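Local coordinates for GGDEF family protein (Vibrio cholerae, PDB 5GZS), which is a diguanylate cyclase, CdgH, whose periplasmic portion binds arginine and probably senses it to regulate synthesis of the second messenger cyclic di-GMP, at residues V228-N233 with C264-N269; T5-T10 with N51-A56. All blocks are in the same frame, centred on the assembly; numbering follows the deposited sequence.

Interaction 2 comes first along the chain, and interaction 1 opens only after it has closed. Their centres lie 56 Å apart, on opposite sides of the chain's centre, and their nearest atoms are about 40 Å apart. They share no strand, sheet or helix. Interaction 1 lies in the second region related to family 3 solute-binding proteins, and segment 51-56 of interaction 2 in the first, with helix 189-218 between them in sequence. Strand 6-10 meets 51-56 after helices 15-28 and 40-49 and strand 32-36; strand 226-230 meets 264-269 after helix 248-259. At the Ala55 end of interaction 2, that side chain is about 8 Å from the bound arginine. Interaction 1 is far from that pocket.

Interaction 1 (V228-N233 with C264-N269); sequences VKLENN and CELVSN
Two backbone hydrogen bonds join Val228 to the 264-269 segment. Val228 N donates to Glu265 O at 3.0 Å. Val267 N donates to Val228 O at 2.8 Å in a nearly straight bond. Val228 thus spans Leu266 in a parallel bridge. The strands diverge beyond it, their short axes 38° apart. A water takes over there. It accepts from Leu230 N and donates to Val267 O.

The apolar contacts flank this bridge. CG2 of Val228 lies 3.8 Å from CB of Cys264, whose SG forms the disulfide with Cys257. CD1 of Leu266 reaches CG of Leu230 at 3.6 Å, and the two side chains cross at about a right angle. Helix 248-259 covers this group, with Val253 on Val228, Ala250 on Leu230 and Phe254 on Leu266.

The Lys229 side chain crosses that of Val267 at about a right angle. Its CG is anti to the carbonyl carbon (chi1 -74°) and lies 3.8 Å from CG2 of Val267. The chain is extended beyond CG. The aliphatic part packs on Val267, and the charged end, NZ, is hydrogen-bonded to Gln271 OE1.

Strand 264-266 is the outermost strand of a mixed sheet, and 226-230 lies between it and 288-292. The connection through helix 248-259 is a beta-alpha-beta crossover, as expected in a periplasmic-binding-protein-like fold.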
ATOM      1  N   VAL A 228      -0.311  13.093  31.255  1.00 32.63           N
ATOM      2  CA  VAL A 228      -0.566  12.158  30.170  1.00 29.34           C
ATOM      3  C   VAL A 228      -1.306  10.928  30.712  1.00 37.89           C
ATOM      4  O   VAL A 228      -0.998  10.447  31.802  1.00 37.10           O
ATOM      5  CB  VAL A 228       0.784  11.677  29.589  1.00 28.25           C
ATOM      6  CG1 VAL A 228       0.597  10.887  28.306  1.00 26.92           C
ATOM      7  CG2 VAL A 228       1.689  12.849  29.326  1.00 33.15           C
ATOM      8  N   LYS A 229      -2.286  10.415  29.969  1.00 36.70           N
ATOM      9  CA  LYS A 229      -2.871   9.114  30.311  1.00 38.98           C
ATOM     10  C   LYS A 229      -2.774   8.148  29.153  1.00 35.17           C
ATOM     11  O   LYS A 229      -2.914   8.545  27.992  1.00 34.22           O
ATOM     12  CB  LYS A 229      -4.325   9.221  30.772  1.00 29.35           C
ATOM     13  CG  LYS A 229      -4.431   9.786  32.138  1.00 29.59           C
ATOM     14  CD  LYS A 229      -5.666   9.292  32.869  1.00 30.60           C
ATOM     15  CE  LYS A 229      -5.735   9.968  34.244  1.00 30.90           C
ATOM     16  NZ  LYS A 229      -6.870   9.522  35.060  1.00 31.98           N
ATOM     17  N   LEU A 230      -2.530   6.879  29.466  1.00 39.83           N
ATOM     18  CA  LEU A 230      -2.508   5.861  28.422  1.00 45.78           C
ATOM     19  C   LEU A 230      -3.704   4.945  28.547  1.00 47.26           C
ATOM     20  O   LEU A 230      -3.995   4.435  29.629  1.00 49.07           O
ATOM     21  CB  LEU A 230      -1.219   5.053  28.464  1.00 45.09           C
ATOM     22  CG  LEU A 230       0.041   5.829  28.089  1.00 40.91           C
ATOM     23  CD1 LEU A 230       1.266   4.938  28.231  1.00 38.19           C
ATOM     24  CD2 LEU A 230      -0.051   6.421  26.693  1.00 32.51           C
ATOM     25  N   GLU A 231      -4.402   4.758  27.434  1.00 41.39           N
ATOM     26  CA  GLU A 231      -5.579   3.913  27.403  1.00 46.90           C
ATOM     27  C   GLU A 231      -5.213   2.489  27.831  1.00 51.05           C
ATOM     28  O   GLU A 231      -4.260   1.902  27.313  1.00 45.19           O
ATOM     29  CB  GLU A 231      -6.219   3.933  26.002  1.00 45.91           C
ATOM     30  CG  GLU A 231      -7.734   3.605  25.979  1.00 95.76           C
ATOM     31  CD  GLU A 231      -8.636   4.845  25.853  1.00 94.27           C
ATOM     32  OE1 GLU A 231      -8.335   5.750  25.030  1.00 85.72           O
ATOM     33  OE2 GLU A 231      -9.659   4.904  26.576  1.00 97.41           O
ATOM     34  N   ASN A 232      -5.954   1.946  28.794  1.00 61.73           N
ATOM     35  CA  ASN A 232      -5.714   0.576  29.242  1.00 69.61           C
ATOM     36  C   ASN A 232      -7.003  -0.238  29.305  1.00 76.31           C
ATOM     37  O   ASN A 232      -7.144  -1.166  30.096  1.00 84.02           O
ATOM     38  CB  ASN A 232      -4.932   0.541  30.565  1.00 76.23           C
ATOM     39  CG  ASN A 232      -3.527  -0.037  30.390  1.00 87.74           C
ATOM     40  OD1 ASN A 232      -3.329  -0.965  29.608  1.00 90.51           O
ATOM     41  ND2 ASN A 232      -2.552   0.518  31.105  1.00 89.35           N
ATOM     42  N   ASN A 233      -7.944   0.133  28.448  1.00 71.01           N
ATOM     43  CA  ASN A 233      -9.144  -0.657  28.187  1.00 69.30           C
ATOM     44  C   ASN A 233      -8.990  -1.294  26.795  1.00 66.71           C
ATOM     45  O   ASN A 233      -8.908  -0.571  25.801  1.00 58.41           O
ATOM     46  CB  ASN A 233     -10.382   0.263  28.280  1.00 72.38           C
ATOM     47  CG  ASN A 233     -11.621  -0.297  27.569  1.00 82.00           C
ATOM     48  OD1 ASN A 233     -11.775  -1.509  27.380  1.00 92.09           O
ATOM     49  ND2 ASN A 233     -12.519   0.600  27.180  1.00 80.93           N
ATOM     50  N   CYS A 264       6.848  15.618  30.545  1.00 31.66           N
ATOM     51  CA  CYS A 264       5.577  14.915  30.592  1.00 38.85           C
ATOM     52  C   CYS A 264       5.606  13.877  31.662  1.00 45.11           C
ATOM     53  O   CYS A 264       6.599  13.179  31.847  1.00 55.79           O
ATOM     54  CB  CYS A 264       5.246  14.217  29.275  1.00 40.53           C
ATOM     55  SG  CYS A 264       5.345  15.202  27.844  1.00 51.57           S
ATOM     56  N   GLU A 265       4.485  13.703  32.306  1.00 42.12           N
ATOM     57  CA  GLU A 265       4.371  12.772  33.375  1.00 36.32           C
ATOM     58  C   GLU A 265       3.201  11.873  33.075  1.00 40.86           C
ATOM     59  O   GLU A 265       2.125  12.344  32.885  1.00 45.14           O
ATOM     60  CB  GLU A 265       4.094  13.571  34.629  1.00 34.64           C
ATOM     61  CG  GLU A 265       3.848  12.796  35.882  1.00 30.57           C
ATOM     62  CD  GLU A 265       3.910  13.660  37.103  1.00 52.66           C
ATOM     63  OE1 GLU A 265       4.992  14.012  37.552  1.00 30.66           O
ATOM     64  OE2 GLU A 265       2.868  13.999  37.616  1.00 56.96           O
ATOM     65  N   LEU A 266       3.419  10.572  33.047  1.00 33.11           N
ATOM     66  CA  LEU A 266       2.359   9.605  32.870  1.00 38.70           C
ATOM     67  C   LEU A 266       1.586   9.440  34.168  1.00 39.05           C
ATOM     68  O   LEU A 266       2.188   9.169  35.201  1.00 52.20           O
ATOM     69  CB  LEU A 266       2.930   8.256  32.448  1.00 38.37           C
ATOM     70  CG  LEU A 266       1.801   7.237  32.383  1.00 49.52           C
ATOM     71  CD1 LEU A 266       1.095   7.451  31.071  1.00 46.36           C
ATOM     72  CD2 LEU A 266       2.293   5.816  32.528  1.00 51.40           C
ATOM     73  N   VAL A 267       0.288   9.529  34.119  1.00 37.55           N
ATOM     74  CA  VAL A 267      -0.511   9.314  35.335  1.00 39.60           C
ATOM     75  C   VAL A 267      -1.620   8.247  35.169  1.00 40.04           C
ATOM     76  O   VAL A 267      -2.207   8.109  34.104  1.00 31.54           O
ATOM     77  CB  VAL A 267      -1.133  10.626  35.806  1.00 45.30           C
ATOM     78  CG1 VAL A 267      -0.042  11.596  36.210  1.00 48.26           C
ATOM     79  CG2 VAL A 267      -1.972  11.232  34.707  1.00 54.43           C
ATOM     80  N   SER A 268      -1.884   7.496  36.239  1.00 43.35           N
ATOM     81  CA  SER A 268      -2.887   6.428  36.237  1.00 50.92           C
ATOM     82  C   SER A 268      -3.639   6.382  37.549  1.00 60.28           C
ATOM     83  O   SER A 268      -3.115   6.861  38.541  1.00 57.84           O
ATOM     84  CB  SER A 268      -2.228   5.069  36.022  1.00 48.59           C
ATOM     85  OG  SER A 268      -1.181   5.189  35.089  1.00 60.42           O
ATOM     86  N   ASN A 269      -4.799   5.726  37.586  1.00 70.96           N
ATOM     87  CA  ASN A 269      -5.378   5.135  38.814  1.00 73.86           C
ATOM     88  C   ASN A 269      -5.741   3.653  38.862  1.00 80.09           C
ATOM     89  O   ASN A 269      -4.891   2.829  39.132  1.00 81.59           O
ATOM     90  CB  ASN A 269      -6.596   5.895  39.352  1.00 70.85           C
ATOM     91  CG  ASN A 269      -6.535   7.370  39.091  1.00 75.14           C
ATOM     92  OD1 ASN A 269      -5.498   7.993  39.213  1.00 81.04           O
ATOM     93  ND2 ASN A 269      -7.654   7.936  38.745  1.00 77.11           N
TER
HETATM   94  O   HOH W   1      -2.482   6.322  32.387  1.00 31.72           O

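Interaction 2 (T5-T10 with N51-A56); sequences TYKVAT and NADFAA
Lys7 O lies 3.9 Å from CB of Ala52, where the 51-56 segment reaches strand 6-10. The two segments are linked through strand 32-36 and helices 15-28 and 40-49, in the alpha/beta fold of a solute-binding-protein domain. Ala52 also packs on Ala46.

Asp53 follows and binds Lys7 twice. Its OD2 accepts from Lys7 N at 2.9 Å through the anti lone pair, and the N-H points almost straight at it (174°). CG stands beside Asp53's own backbone N (chi1 -71°), and that N donates to Lys7 O. OD1 is held by His175. Lys7 NZ turns instead to Glu33 in a salt bridge.

Phe54 N also donates to Lys7 O, so two adjacent amides grip one carbonyl. The Phe54 and Tyr6 side chains lie side by side and point the same way. CD1 of Tyr6 meets the edge of the Phe54 ring, 3.9 Å from CE2. Phe54 O accepts from Ala9 N at 2.9 Å. Phe54's bonds to Lys7 and Ala9 bracket Val8 in a single bridge.

Ala55 sets its CB 4.0 Å from CB of Ala9, and Ile43 touches both alanines. Last, a water accepts from Ala56 N at 2.7 Å and donates to Ala9 O.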
ATOM      1  N   THR A   5      48.559  19.642  -3.956  1.00 67.45           N
ATOM      2  CA  THR A   5      47.325  19.879  -3.218  1.00 63.05           C
ATOM      3  C   THR A   5      46.119  19.330  -3.973  1.00 68.34           C
ATOM      4  O   THR A   5      45.942  19.598  -5.161  1.00 73.76           O
ATOM      5  CB  THR A   5      47.109  21.379  -2.947  1.00 62.05           C
ATOM      6  OG1 THR A   5      48.233  21.905  -2.231  1.00 68.04           O
ATOM      7  CG2 THR A   5      45.846  21.596  -2.128  1.00 43.99           C
ATOM      8  N   TYR A   6      45.290  18.560  -3.274  1.00 59.82           N
ATOM      9  CA  TYR A   6      44.097  17.970  -3.878  1.00 52.54           C
ATOM     10  C   TYR A   6      42.883  18.843  -3.636  1.00 53.28           C
ATOM     11  O   TYR A   6      42.534  19.126  -2.488  1.00 50.80           O
ATOM     12  CB  TYR A   6      43.841  16.565  -3.334  1.00 51.66           C
ATOM     13  CG  TYR A   6      44.973  15.610  -3.587  1.00 58.16           C
ATOM     14  CD1 TYR A   6      45.021  14.864  -4.749  1.00 61.57           C
ATOM     15  CD2 TYR A   6      46.009  15.464  -2.664  1.00 58.68           C
ATOM     16  CE1 TYR A   6      46.068  13.984  -4.992  1.00 62.87           C
ATOM     17  CE2 TYR A   6      47.062  14.590  -2.900  1.00 59.41           C
ATOM     18  CZ  TYR A   6      47.083  13.850  -4.061  1.00 60.89           C
ATOM     19  OH  TYR A   6      48.117  12.977  -4.306  1.00 63.95           O
ATOM     20  N   LYS A   7      42.240  19.268  -4.722  1.00 45.79           N
ATOM     21  CA  LYS A   7      41.078  20.131  -4.633  1.00 50.05           C
ATOM     22  C   LYS A   7      39.812  19.299  -4.551  1.00 47.79           C
ATOM     23  O   LYS A   7      39.466  18.585  -5.494  1.00 46.07           O
ATOM     24  CB  LYS A   7      41.017  21.054  -5.838  1.00 61.34           C
ATOM     25  CG  LYS A   7      42.287  21.811  -6.101  1.00 70.29           C
ATOM     26  CD  LYS A   7      42.449  23.034  -5.222  1.00 77.90           C
ATOM     27  CE  LYS A   7      43.665  23.834  -5.706  1.00 87.95           C
ATOM     28  NZ  LYS A   7      43.820  25.162  -5.056  1.00 88.83           N
ATOM     29  N   VAL A   8      39.122  19.363  -3.421  1.00 48.10           N
ATOM     30  CA  VAL A   8      37.865  18.633  -3.318  1.00 47.93           C
ATOM     31  C   VAL A   8      36.690  19.607  -3.202  1.00 47.03           C
ATOM     32  O   VAL A   8      36.735  20.602  -2.463  1.00 47.29           O
ATOM     33  CB  VAL A   8      37.892  17.623  -2.152  1.00 46.58           C
ATOM     34  CG1 VAL A   8      39.292  17.571  -1.528  1.00 45.40           C
ATOM     35  CG2 VAL A   8      36.814  17.918  -1.123  1.00 40.99           C
ATOM     36  N   ALA A   9      35.659  19.319  -3.992  1.00 50.55           N
ATOM     37  CA  ALA A   9      34.532  20.217  -4.202  1.00 51.02           C
ATOM     38  C   ALA A   9      33.534  20.177  -3.066  1.00 47.66           C
ATOM     39  O   ALA A   9      33.294  19.112  -2.487  1.00 45.77           O
ATOM     40  CB  ALA A   9      33.828  19.870  -5.516  1.00 55.83           C
ATOM     41  N   THR A  10      32.933  21.319  -2.773  1.00 44.68           N
ATOM     42  CA  THR A  10      31.820  21.387  -1.843  1.00 48.13           C
ATOM     43  C   THR A  10      30.697  22.342  -2.233  1.00 50.75           C
ATOM     44  O   THR A  10      30.931  23.400  -2.761  1.00 44.75           O
ATOM     45  CB  THR A  10      32.265  21.740  -0.425  1.00 41.60           C
ATOM     46  OG1 THR A  10      32.720  23.080  -0.376  1.00 42.95           O
ATOM     47  CG2 THR A  10      33.359  20.862  -0.003  1.00 42.54           C
ATOM     48  N   ASN A  51      39.188  20.961 -12.871  1.00 75.93           N
ATOM     49  CA  ASN A  51      39.453  22.083 -11.969  1.00 78.59           C
ATOM     50  C   ASN A  51      39.325  21.685 -10.518  1.00 70.85           C
ATOM     51  O   ASN A  51      39.544  22.496  -9.621  1.00 75.43           O
ATOM     52  CB  ASN A  51      38.523  23.256 -12.258  1.00 81.25           C
ATOM     53  CG  ASN A  51      39.103  24.197 -13.274  1.00 80.73           C
ATOM     54  OD1 ASN A  51      39.096  23.900 -14.462  1.00 84.45           O
ATOM     55  ND2 ASN A  51      39.637  25.328 -12.814  1.00 77.55           N
ATOM     56  N   ALA A  52      38.953  20.428 -10.303  1.00 59.61           N
ATOM     57  CA  ALA A  52      38.814  19.861  -8.966  1.00 57.30           C
ATOM     58  C   ALA A  52      39.181  18.375  -9.014  1.00 62.12           C
ATOM     59  O   ALA A  52      38.869  17.686  -9.994  1.00 68.63           O
ATOM     60  CB  ALA A  52      37.403  20.062  -8.452  1.00 58.40           C
ATOM     61  N   ASP A  53      39.866  17.896  -7.978  1.00 55.62           N
ATOM     62  CA  ASP A  53      40.444  16.553  -7.991  1.00 51.44           C
ATOM     63  C   ASP A  53      39.472  15.502  -7.470  1.00 56.37           C
ATOM     64  O   ASP A  53      39.495  14.343  -7.899  1.00 51.45           O
ATOM     65  CB  ASP A  53      41.736  16.516  -7.158  1.00 51.55           C
ATOM     66  CG  ASP A  53      42.882  17.268  -7.814  1.00 55.36           C
ATOM     67  OD1 ASP A  53      43.364  16.814  -8.875  1.00 62.11           O
ATOM     68  OD2 ASP A  53      43.317  18.300  -7.268  1.00 49.13           O
ATOM     69  N   PHE A  54      38.633  15.906  -6.524  1.00 57.76           N
ATOM     70  CA  PHE A  54      37.695  14.990  -5.897  1.00 50.17           C
ATOM     71  C   PHE A  54      36.369  15.657  -5.614  1.00 48.15           C
ATOM     72  O   PHE A  54      36.301  16.848  -5.318  1.00 44.73           O
ATOM     73  CB  PHE A  54      38.239  14.464  -4.571  1.00 52.52           C
ATOM     74  CG  PHE A  54      39.343  13.470  -4.700  1.00 57.42           C
ATOM     75  CD1 PHE A  54      39.072  12.156  -5.044  1.00 53.82           C
ATOM     76  CD2 PHE A  54      40.652  13.835  -4.417  1.00 55.15           C
ATOM     77  CE1 PHE A  54      40.091  11.235  -5.136  1.00 50.11           C
ATOM     78  CE2 PHE A  54      41.672  12.917  -4.505  1.00 44.84           C
ATOM     79  CZ  PHE A  54      41.395  11.618  -4.864  1.00 50.04           C
ATOM     80  N   ALA A  55      35.315  14.863  -5.652  1.00 53.14           N
ATOM     81  CA  ALA A  55      34.039  15.305  -5.132  1.00 54.56           C
ATOM     82  C   ALA A  55      33.302  14.102  -4.536  1.00 51.02           C
ATOM     83  O   ALA A  55      33.471  12.960  -4.999  1.00 45.04           O
ATOM     84  CB  ALA A  55      33.222  15.972  -6.224  1.00 46.14           C
ATOM     85  N   ALA A  56      32.503  14.354  -3.504  1.00 44.91           N
ATOM     86  CA  ALA A  56      31.734  13.284  -2.872  1.00 46.52           C
ATOM     87  C   ALA A  56      30.256  13.414  -3.187  1.00 45.24           C
ATOM     88  O   ALA A  56      29.840  14.292  -3.948  1.00 47.13           O
ATOM     89  CB  ALA A  56      31.950  13.282  -1.346  1.00 42.56           C
TER
HETATM   90  O   HOH W   2      31.797  16.466  -2.010  1.00 44.99           O